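Long-range contact in cytochrome C (Thioalkalivibrio paradoxus ARh 1, PDB 5N1T), which probably transfers electrons by means of a covalently attached heme c: residues Asp28-Gly40 and Tyr87-Ile99. Numbering follows the deposited sequence.
Sequences DLRGALLAGNCYG and YSEDEIASIAQHI. With HEC (heme c), chain F.
L34 and I95 meet near the crossing of helices 29-42 and 89-101, a worked example of the N- and C-terminal helix pair of the cytochrome c fold. The axes of the segments 29-40 and 89-99 pass 8.5 Å apart at 78°, and G31 and A35 let the backbones come close.

Followed outward, L34 first presses CB on I95 CG1, 3.5 Å away. A chi1 of -72° sets CG anti to the carbonyl carbon and directs the branch across the other helix, where the methyls diverge: CD1 rests on S94 CB, while CD2 lies against E91 CG and over the rim of one face of the R30 guanidinium. That group meets E91 at its edge, in plane, R30 NH2 forming a salt bridge with E91 OE2 at 2.8 Å although the two planes are turned 60° apart. E91 OE1 takes the N-H of S88, whose OG in turn accepts from E91 N, a capping box that helps fix the carboxylate.

Further along, H98 fits as a knob among G31, A32, A35 and Y39; A32 CA sits over its ring face, 3.9 Å from the centroid, in a CH-pi contact. I99 CG1 reaches Y39 OH, and I99 CD1 lies 3.9 Å from C38 SG, which is covalently joined to the heme; I95 and I99 also pack against the heme methyl CMB.

With no hydrogen bond between the segments and one salt bridge between partly exposed residues, the junction probably depends on apolar packing that also forms part of the heme wall.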
ATOM      1  N   ASP B  28      28.757  -7.899  32.432  1.00 83.18           N
ATOM      2  CA  ASP B  28      28.593  -6.467  32.000  1.00 84.04           C
ATOM      3  C   ASP B  28      27.475  -6.198  30.981  1.00 78.39           C
ATOM      4  O   ASP B  28      27.009  -7.115  30.263  1.00 76.72           O
ATOM      5  CB  ASP B  28      29.938  -5.858  31.537  1.00 83.70           C
ATOM      6  CG  ASP B  28      30.474  -6.462  30.234  1.00 85.79           C
ATOM      7  OD1 ASP B  28      30.125  -7.601  29.847  1.00 78.53           O
ATOM      8  OD2 ASP B  28      31.297  -5.774  29.594  1.00 97.11           O
ATOM      9  N   LEU B  29      27.045  -4.938  30.939  1.00 67.72           N
ATOM     10  CA  LEU B  29      25.996  -4.502  30.021  1.00 57.62           C
ATOM     11  C   LEU B  29      26.499  -4.471  28.565  1.00 59.54           C
ATOM     12  O   LEU B  29      25.766  -4.842  27.628  1.00 52.04           O
ATOM     13  CB  LEU B  29      25.419  -3.154  30.458  1.00 54.88           C
ATOM     14  CG  LEU B  29      24.716  -3.137  31.824  1.00 54.87           C
ATOM     15  CD1 LEU B  29      24.262  -1.726  32.187  1.00 57.53           C
ATOM     16  CD2 LEU B  29      23.551  -4.113  31.922  1.00 49.53           C
ATOM     17  N   ARG B  30      27.753  -4.059  28.375  1.00 57.62           N
ATOM     18  CA  ARG B  30      28.377  -4.144  27.062  1.00 55.19           C
ATOM     19  C   ARG B  30      28.088  -5.475  26.364  1.00 57.65           C
ATOM     20  O   ARG B  30      27.578  -5.480  25.244  1.00 68.51           O
ATOM     21  CB  ARG B  30      29.876  -3.878  27.125  1.00 55.43           C
ATOM     22  CG  ARG B  30      30.587  -4.039  25.793  1.00 53.19           C
ATOM     23  CD  ARG B  30      30.172  -2.956  24.830  1.00 58.57           C
ATOM     24  NE  ARG B  30      30.864  -3.131  23.559  1.00 73.93           N
ATOM     25  CZ  ARG B  30      30.370  -2.836  22.355  1.00 71.31           C
ATOM     26  NH1 ARG B  30      29.143  -2.346  22.211  1.00 70.49           N
ATOM     27  NH2 ARG B  30      31.117  -3.053  21.278  1.00 75.88           N
ATOM     28  N   GLY B  31      28.379  -6.594  27.023  1.00 53.59           N
ATOM     29  CA  GLY B  31      28.179  -7.903  26.405  1.00 42.89           C
ATOM     30  C   GLY B  31      26.707  -8.194  26.218  1.00 43.66           C
ATOM     31  O   GLY B  31      26.289  -8.828  25.236  1.00 48.20           O
ATOM     32  N   ALA B  32      25.909  -7.729  27.171  1.00 43.66           N
ATOM     33  CA  ALA B  32      24.476  -7.946  27.146  1.00 41.50           C
ATOM     34  C   ALA B  32      23.826  -7.276  25.920  1.00 43.24           C
ATOM     35  O   ALA B  32      22.942  -7.848  25.303  1.00 43.23           O
ATOM     36  CB  ALA B  32      23.858  -7.456  28.448  1.00 39.77           C
ATOM     37  N   LEU B  33      24.309  -6.086  25.568  1.00 44.99           N
ATOM     38  CA  LEU B  33      23.790  -5.326  24.433  1.00 45.58           C
ATOM     39  C   LEU B  33      24.229  -5.929  23.125  1.00 48.38           C
ATOM     40  O   LEU B  33      23.421  -5.977  22.190  1.00 58.67           O
ATOM     41  CB  LEU B  33      24.186  -3.845  24.504  1.00 39.87           C
ATOM     42  CG  LEU B  33      23.582  -3.078  25.679  1.00 40.37           C
ATOM     43  CD1 LEU B  33      24.078  -1.634  25.737  1.00 43.01           C
ATOM     44  CD2 LEU B  33      22.056  -3.136  25.647  1.00 38.28           C
ATOM     45  N   LEU B  34      25.479  -6.407  23.074  1.00 47.82           N
ATOM     46  CA  LEU B  34      26.037  -7.082  21.890  1.00 44.21           C
ATOM     47  C   LEU B  34      25.258  -8.334  21.603  1.00 48.25           C
ATOM     48  O   LEU B  34      24.983  -8.634  20.434  1.00 52.84           O
ATOM     49  CB  LEU B  34      27.518  -7.410  22.046  1.00 37.70           C
ATOM     50  CG  LEU B  34      28.493  -6.230  22.000  1.00 39.56           C
ATOM     51  CD1 LEU B  34      29.836  -6.702  22.513  1.00 35.32           C
ATOM     52  CD2 LEU B  34      28.649  -5.580  20.623  1.00 36.74           C
ATOM     53  N   ALA B  35      24.860  -9.021  22.678  1.00 48.37           N
ATOM     54  CA  ALA B  35      24.188 -10.310  22.589  1.00 47.23           C
ATOM     55  C   ALA B  35      22.665 -10.201  22.430  1.00 49.24           C
ATOM     56  O   ALA B  35      22.066 -10.968  21.664  1.00 48.63           O
ATOM     57  CB  ALA B  35      24.544 -11.148  23.804  1.00 49.90           C
ATOM     58  N   GLY B  36      22.049  -9.249  23.140  1.00 49.55           N
ATOM     59  CA  GLY B  36      20.577  -9.060  23.175  1.00 51.22           C
ATOM     60  C   GLY B  36      19.846  -9.137  21.832  1.00 55.72           C
ATOM     61  O   GLY B  36      18.731  -9.714  21.732  1.00 47.64           O
ATOM     62  N   ASN B  37      20.501  -8.578  20.804  1.00 48.17           N
ATOM     63  CA  ASN B  37      19.957  -8.507  19.472  1.00 44.17           C
ATOM     64  C   ASN B  37      19.810  -9.878  18.821  1.00 44.38           C
ATOM     65  O   ASN B  37      18.904 -10.102  18.013  1.00 45.13           O
ATOM     66  CB  ASN B  37      20.780  -7.525  18.634  1.00 45.08           C
ATOM     67  CG  ASN B  37      20.467  -6.067  18.976  1.00 45.97           C
ATOM     68  OD1 ASN B  37      19.335  -5.613  18.816  1.00 47.86           O
ATOM     69  ND2 ASN B  37      21.467  -5.331  19.440  1.00 47.74           N
ATOM     70  N   CYS B  38      20.664 -10.811  19.207  1.00 43.81           N
ATOM     71  CA  CYS B  38      20.571 -12.187  18.711  1.00 46.71           C
ATOM     72  C   CYS B  38      19.270 -12.826  19.112  1.00 46.42           C
ATOM     73  O   CYS B  38      18.736 -13.649  18.374  1.00 50.20           O
ATOM     74  CB  CYS B  38      21.722 -13.044  19.241  1.00 45.12           C
ATOM     75  SG  CYS B  38      23.323 -12.243  19.059  1.00 53.87           S
ATOM     76  N   TYR B  39      18.752 -12.441  20.275  1.00 46.47           N
ATOM     77  CA  TYR B  39      17.499 -13.019  20.734  1.00 48.05           C
ATOM     78  C   TYR B  39      16.339 -12.528  19.885  1.00 48.88           C
ATOM     79  O   TYR B  39      15.329 -13.211  19.779  1.00 50.74           O
ATOM     80  CB  TYR B  39      17.260 -12.799  22.237  1.00 49.16           C
ATOM     81  CG  TYR B  39      18.438 -13.188  23.152  1.00 55.08           C
ATOM     82  CD1 TYR B  39      19.112 -14.405  22.993  1.00 49.84           C
ATOM     83  CD2 TYR B  39      18.864 -12.328  24.200  1.00 55.37           C
ATOM     84  CE1 TYR B  39      20.179 -14.744  23.816  1.00 56.22           C
ATOM     85  CE2 TYR B  39      19.928 -12.675  25.035  1.00 58.16           C
ATOM     86  CZ  TYR B  39      20.584 -13.886  24.838  1.00 59.28           C
ATOM     87  OH  TYR B  39      21.653 -14.254  25.652  1.00 68.21           O
ATOM     88  N   GLY B  40      16.511 -11.354  19.272  1.00 50.99           N
ATOM     89  CA  GLY B  40      15.547 -10.772  18.346  1.00 46.12           C
ATOM     90  C   GLY B  40      15.084 -11.752  17.286  1.00 46.36           C
ATOM     91  O   GLY B  40      13.877 -11.872  17.062  1.00 54.19           O
ATOM     92  N   TYR B  87      30.017  -7.281  13.351  1.00 49.68           N
ATOM     93  CA  TYR B  87      30.829  -7.355  14.560  1.00 46.92           C
ATOM     94  C   TYR B  87      32.307  -7.606  14.329  1.00 51.88           C
ATOM     95  O   TYR B  87      32.701  -8.287  13.375  1.00 63.63           O
ATOM     96  CB  TYR B  87      30.293  -8.442  15.457  1.00 40.30           C
ATOM     97  CG  TYR B  87      28.847  -8.296  15.750  1.00 39.45           C
ATOM     98  CD1 TYR B  87      28.395  -7.343  16.680  1.00 38.44           C
ATOM     99  CD2 TYR B  87      27.919  -9.081  15.094  1.00 35.25           C
ATOM    100  CE1 TYR B  87      27.054  -7.192  16.954  1.00 38.00           C
ATOM    101  CE2 TYR B  87      26.580  -8.940  15.359  1.00 36.34           C
ATOM    102  CZ  TYR B  87      26.149  -8.006  16.287  1.00 39.98           C
ATOM    103  OH  TYR B  87      24.796  -7.899  16.553  1.00 45.75           O
ATOM    104  N   SER B  88      33.117  -7.069  15.230  1.00 52.66           N
ATOM    105  CA  SER B  88      34.528  -7.383  15.285  1.00 59.15           C
ATOM    106  C   SER B  88      34.758  -8.758  15.934  1.00 64.18           C
ATOM    107  O   SER B  88      33.862  -9.322  16.580  1.00 69.56           O
ATOM    108  CB  SER B  88      35.226  -6.317  16.112  1.00 59.15           C
ATOM    109  OG  SER B  88      34.941  -6.530  17.475  1.00 54.19           O
ATOM    110  N   GLU B  89      35.974  -9.270  15.771  1.00 68.16           N
ATOM    111  CA  GLU B  89      36.435 -10.510  16.420  1.00 67.85           C
ATOM    112  C   GLU B  89      36.349 -10.490  17.952  1.00 61.73           C
ATOM    113  O   GLU B  89      35.979 -11.488  18.560  1.00 51.40           O
ATOM    114  CB  GLU B  89      37.857 -10.853  15.968  1.00 72.62           C
ATOM    115  CG  GLU B  89      38.006 -10.951  14.454  1.00 82.10           C
ATOM    116  CD  GLU B  89      39.106 -11.896  14.033  1.00 87.15           C
ATOM    117  OE1 GLU B  89      39.932 -12.264  14.910  1.00 87.46           O
ATOM    118  OE2 GLU B  89      39.125 -12.272  12.830  1.00 79.89           O
ATOM    119  N   ASP B  90      36.684  -9.351  18.561  1.00 67.20           N
ATOM    120  CA  ASP B  90      36.499  -9.134  20.006  1.00 67.31           C
ATOM    121  C   ASP B  90      35.056  -9.218  20.464  1.00 69.05           C
ATOM    122  O   ASP B  90      34.750  -9.880  21.468  1.00 63.25           O
ATOM    123  CB  ASP B  90      37.065  -7.779  20.420  1.00 72.85           C
ATOM    124  CG  ASP B  90      38.485  -7.875  20.862  1.00 77.19           C
ATOM    125  OD1 ASP B  90      39.181  -8.777  20.344  1.00 71.61           O
ATOM    126  OD2 ASP B  90      38.892  -7.068  21.733  1.00 85.28           O
ATOM    127  N   GLU B  91      34.178  -8.537  19.719  1.00 71.75           N
ATOM    128  CA  GLU B  91      32.754  -8.495  20.026  1.00 63.76           C
ATOM    129  C   GLU B  91      32.128  -9.880  19.875  1.00 62.40           C
ATOM    130  O   GLU B  91      31.350 -10.283  20.745  1.00 58.81           O
ATOM    131  CB  GLU B  91      32.048  -7.463  19.159  1.00 65.39           C
ATOM    132  CG  GLU B  91      32.384  -6.020  19.524  1.00 63.09           C
ATOM    133  CD  GLU B  91      32.031  -5.038  18.417  1.00 62.90           C
ATOM    134  OE1 GLU B  91      31.894  -5.448  17.226  1.00 61.18           O
ATOM    135  OE2 GLU B  91      31.881  -3.847  18.754  1.00 62.49           O
ATOM    136  N   ILE B  92      32.503 -10.598  18.805  1.00 53.11           N
ATOM    137  CA  ILE B  92      32.107 -11.993  18.589  1.00 53.40           C
ATOM    138  C   ILE B  92      32.434 -12.923  19.780  1.00 54.95           C
ATOM    139  O   ILE B  92      31.621 -13.794  20.139  1.00 56.17           O
ATOM    140  CB  ILE B  92      32.651 -12.509  17.243  1.00 52.16           C
ATOM    141  CG1 ILE B  92      31.650 -12.173  16.136  1.00 56.53           C
ATOM    142  CG2 ILE B  92      32.812 -14.010  17.244  1.00 48.48           C
ATOM    143  CD1 ILE B  92      32.259 -11.792  14.800  1.00 58.76           C
ATOM    144  N   ALA B  93      33.592 -12.710  20.408  1.00 54.21           N
ATOM    145  CA  ALA B  93      33.975 -13.444  21.620  1.00 52.89           C
ATOM    146  C   ALA B  93      33.064 -13.071  22.790  1.00 54.72           C
ATOM    147  O   ALA B  93      32.548 -13.973  23.459  1.00 64.89           O
ATOM    148  CB  ALA B  93      35.446 -13.224  21.971  1.00 52.42           C
ATOM    149  N   SER B  94      32.833 -11.775  23.021  1.00 49.71           N
ATOM    150  CA  SER B  94      31.891 -11.327  24.064  1.00 51.85           C
ATOM    151  C   SER B  94      30.499 -11.943  23.869  1.00 54.56           C
ATOM    152  O   SER B  94      29.913 -12.478  24.807  1.00 64.53           O
ATOM    153  CB  SER B  94      31.765  -9.806  24.101  1.00 56.11           C
ATOM    154  OG  SER B  94      32.696  -9.194  24.962  1.00 60.48           O
ATOM    155  N   ILE B  95      29.989 -11.876  22.644  1.00 51.49           N
ATOM    156  CA  ILE B  95      28.657 -12.382  22.300  1.00 50.92           C
ATOM    157  C   ILE B  95      28.606 -13.879  22.586  1.00 52.30           C
ATOM    158  O   ILE B  95      27.654 -14.381  23.220  1.00 49.67           O
ATOM    159  CB  ILE B  95      28.320 -12.085  20.811  1.00 46.94           C
ATOM    160  CG1 ILE B  95      28.018 -10.618  20.627  1.00 39.95           C
ATOM    161  CG2 ILE B  95      27.129 -12.888  20.291  1.00 47.25           C
ATOM    162  CD1 ILE B  95      28.429 -10.133  19.257  1.00 39.97           C
ATOM    163  N   ALA B  96      29.652 -14.566  22.123  1.00 53.86           N
ATOM    164  CA  ALA B  96      29.768 -16.011  22.257  1.00 57.95           C
ATOM    165  C   ALA B  96      29.649 -16.403  23.748  1.00 61.30           C
ATOM    166  O   ALA B  96      28.705 -17.107  24.138  1.00 59.55           O
ATOM    167  CB  ALA B  96      31.074 -16.486  21.627  1.00 52.33           C
ATOM    168  N   GLN B  97      30.564 -15.873  24.564  1.00 64.76           N
ATOM    169  CA  GLN B  97      30.583 -16.050  26.013  1.00 68.86           C
ATOM    170  C   GLN B  97      29.200 -15.831  26.635  1.00 69.32           C
ATOM    171  O   GLN B  97      28.596 -16.770  27.166  1.00 71.33           O
ATOM    172  CB  GLN B  97      31.598 -15.079  26.634  1.00 73.46           C
ATOM    173  CG  GLN B  97      32.033 -15.432  28.049  1.00 84.34           C
ATOM    174  CD  GLN B  97      32.472 -14.217  28.850  1.00 89.14           C
ATOM    175  OE1 GLN B  97      31.947 -13.952  29.934  1.00 93.78           O
ATOM    176  NE2 GLN B  97      33.434 -13.470  28.320  1.00 90.83           N
ATOM    177  N   HIS B  98      28.708 -14.597  26.531  1.00 62.77           N
ATOM    178  CA  HIS B  98      27.446 -14.181  27.128  1.00 59.92           C
ATOM    179  C   HIS B  98      26.227 -15.078  26.807  1.00 57.79           C
ATOM    180  O   HIS B  98      25.427 -15.370  27.708  1.00 57.93           O
ATOM    181  CB  HIS B  98      27.178 -12.710  26.792  1.00 61.74           C
ATOM    182  CG  HIS B  98      26.041 -12.114  27.555  1.00 59.96           C
ATOM    183  ND1 HIS B  98      26.233 -11.247  28.613  1.00 59.45           N
ATOM    184  CD2 HIS B  98      24.696 -12.255  27.408  1.00 57.07           C
ATOM    185  CE1 HIS B  98      25.049 -10.884  29.087  1.00 62.41           C
ATOM    186  NE2 HIS B  98      24.101 -11.486  28.378  1.00 56.97           N
ATOM    187  N   ILE B  99      26.096 -15.544  25.567  1.00 53.37           N
ATOM    188  CA  ILE B  99      24.962 -16.424  25.238  1.00 60.11           C
ATOM    189  C   ILE B  99      25.073 -17.789  25.935  1.00 65.08           C
ATOM    190  O   ILE B  99      24.118 -18.225  26.575  1.00 78.53           O
ATOM    191  CB  ILE B  99      24.665 -16.499  23.718  1.00 58.49           C
ATOM    192  CG1 ILE B  99      24.090 -15.159  23.247  1.00 59.71           C
ATOM    193  CG2 ILE B  99      23.668 -17.598  23.394  1.00 55.13           C
ATOM    194  CD1 ILE B  99      24.343 -14.877  21.782  1.00 58.12           C
TER
HETATM  195 FE   HEC F 901      21.772 -16.043  13.926  1.00 39.37          FE
HETATM  196  CHA HEC F 901      22.078 -19.093  12.273  1.00 49.23           C
HETATM  197  CHB HEC F 901      24.180 -16.999  16.109  1.00 42.66           C
HETATM  198  CHC HEC F 901      21.908 -12.783  15.181  1.00 44.34           C
HETATM  199  CHD HEC F 901      19.088 -15.263  12.045  1.00 43.32           C
HETATM  200  NA  HEC F 901      22.937 -17.759  14.128  1.00 46.07           N
HETATM  201  C1A HEC F 901      22.932 -18.902  13.438  1.00 49.63           C
HETATM  202  C2A HEC F 901      23.879 -19.956  13.901  1.00 50.23           C
HETATM  203  C3A HEC F 901      24.518 -19.308  15.048  1.00 48.94           C
HETATM  204  C4A HEC F 901      23.855 -17.984  15.074  1.00 47.92           C
HETATM  205  CMA HEC F 901      25.583 -19.794  15.980  1.00 55.28           C
HETATM  206  CAA HEC F 901      24.089 -21.337  13.333  1.00 52.26           C
HETATM  207  CBA HEC F 901      23.077 -22.167  14.127  1.00 49.93           C
HETATM  208  CGA HEC F 901      23.115 -23.668  13.875  1.00 55.23           C
HETATM  209  O1A HEC F 901      23.688 -24.142  12.871  1.00 56.28           O
HETATM  210  O2A HEC F 901      22.541 -24.420  14.696  1.00 55.61           O
HETATM  211  NB  HEC F 901      22.872 -15.046  15.391  1.00 43.90           N
HETATM  212  C1B HEC F 901      23.805 -15.609  16.191  1.00 41.10           C
HETATM  213  C2B HEC F 901      24.452 -14.736  17.182  1.00 43.28           C
HETATM  214  C3B HEC F 901      23.814 -13.453  16.909  1.00 46.12           C
HETATM  215  C4B HEC F 901      22.835 -13.746  15.793  1.00 47.04           C
HETATM  216  CMB HEC F 901      25.529 -15.031  18.189  1.00 42.19           C
HETATM  217  CAB HEC F 901      24.239 -12.268  17.700  1.00 46.56           C
HETATM  218  CBB HEC F 901      23.747 -10.878  17.596  1.00 53.98           C
HETATM  219  NC  HEC F 901      20.665 -14.291  13.674  1.00 44.61           N
HETATM  220  C1C HEC F 901      20.798 -13.078  14.259  1.00 44.63           C
HETATM  221  C2C HEC F 901      19.787 -12.054  13.844  1.00 43.34           C
HETATM  222  C3C HEC F 901      18.968 -12.833  12.879  1.00 46.74           C
HETATM  223  C4C HEC F 901      19.587 -14.169  12.880  1.00 42.73           C
HETATM  224  CMC HEC F 901      19.692 -10.631  14.306  1.00 45.72           C
HETATM  225  CAC HEC F 901      17.747 -12.542  12.070  1.00 48.95           C
HETATM  226  CBC HEC F 901      17.075 -11.229  11.944  1.00 61.15           C
HETATM  227  ND  HEC F 901      20.766 -17.014  12.412  1.00 40.75           N
HETATM  228  C1D HEC F 901      19.735 -16.545  11.719  1.00 42.34           C
HETATM  229  C2D HEC F 901      19.234 -17.449  10.657  1.00 44.49           C
HETATM  230  C3D HEC F 901      20.141 -18.605  10.752  1.00 46.95           C
HETATM  231  C4D HEC F 901      21.025 -18.196  11.849  1.00 46.18           C
HETATM  232  CMD HEC F 901      18.078 -17.274   9.734  1.00 42.75           C
HETATM  233  CAD HEC F 901      20.195 -19.854   9.934  1.00 40.84           C
HETATM  234  CBD HEC F 901      21.394 -19.594   9.028  1.00 43.64           C
HETATM  235  CGD HEC F 901      21.114 -18.746   7.804  1.00 47.96           C
HETATM  236  O1D HEC F 901      20.346 -19.180   6.916  1.00 48.97           O
HETATM  237  O2D HEC F 901      21.688 -17.638   7.706  1.00 54.56           O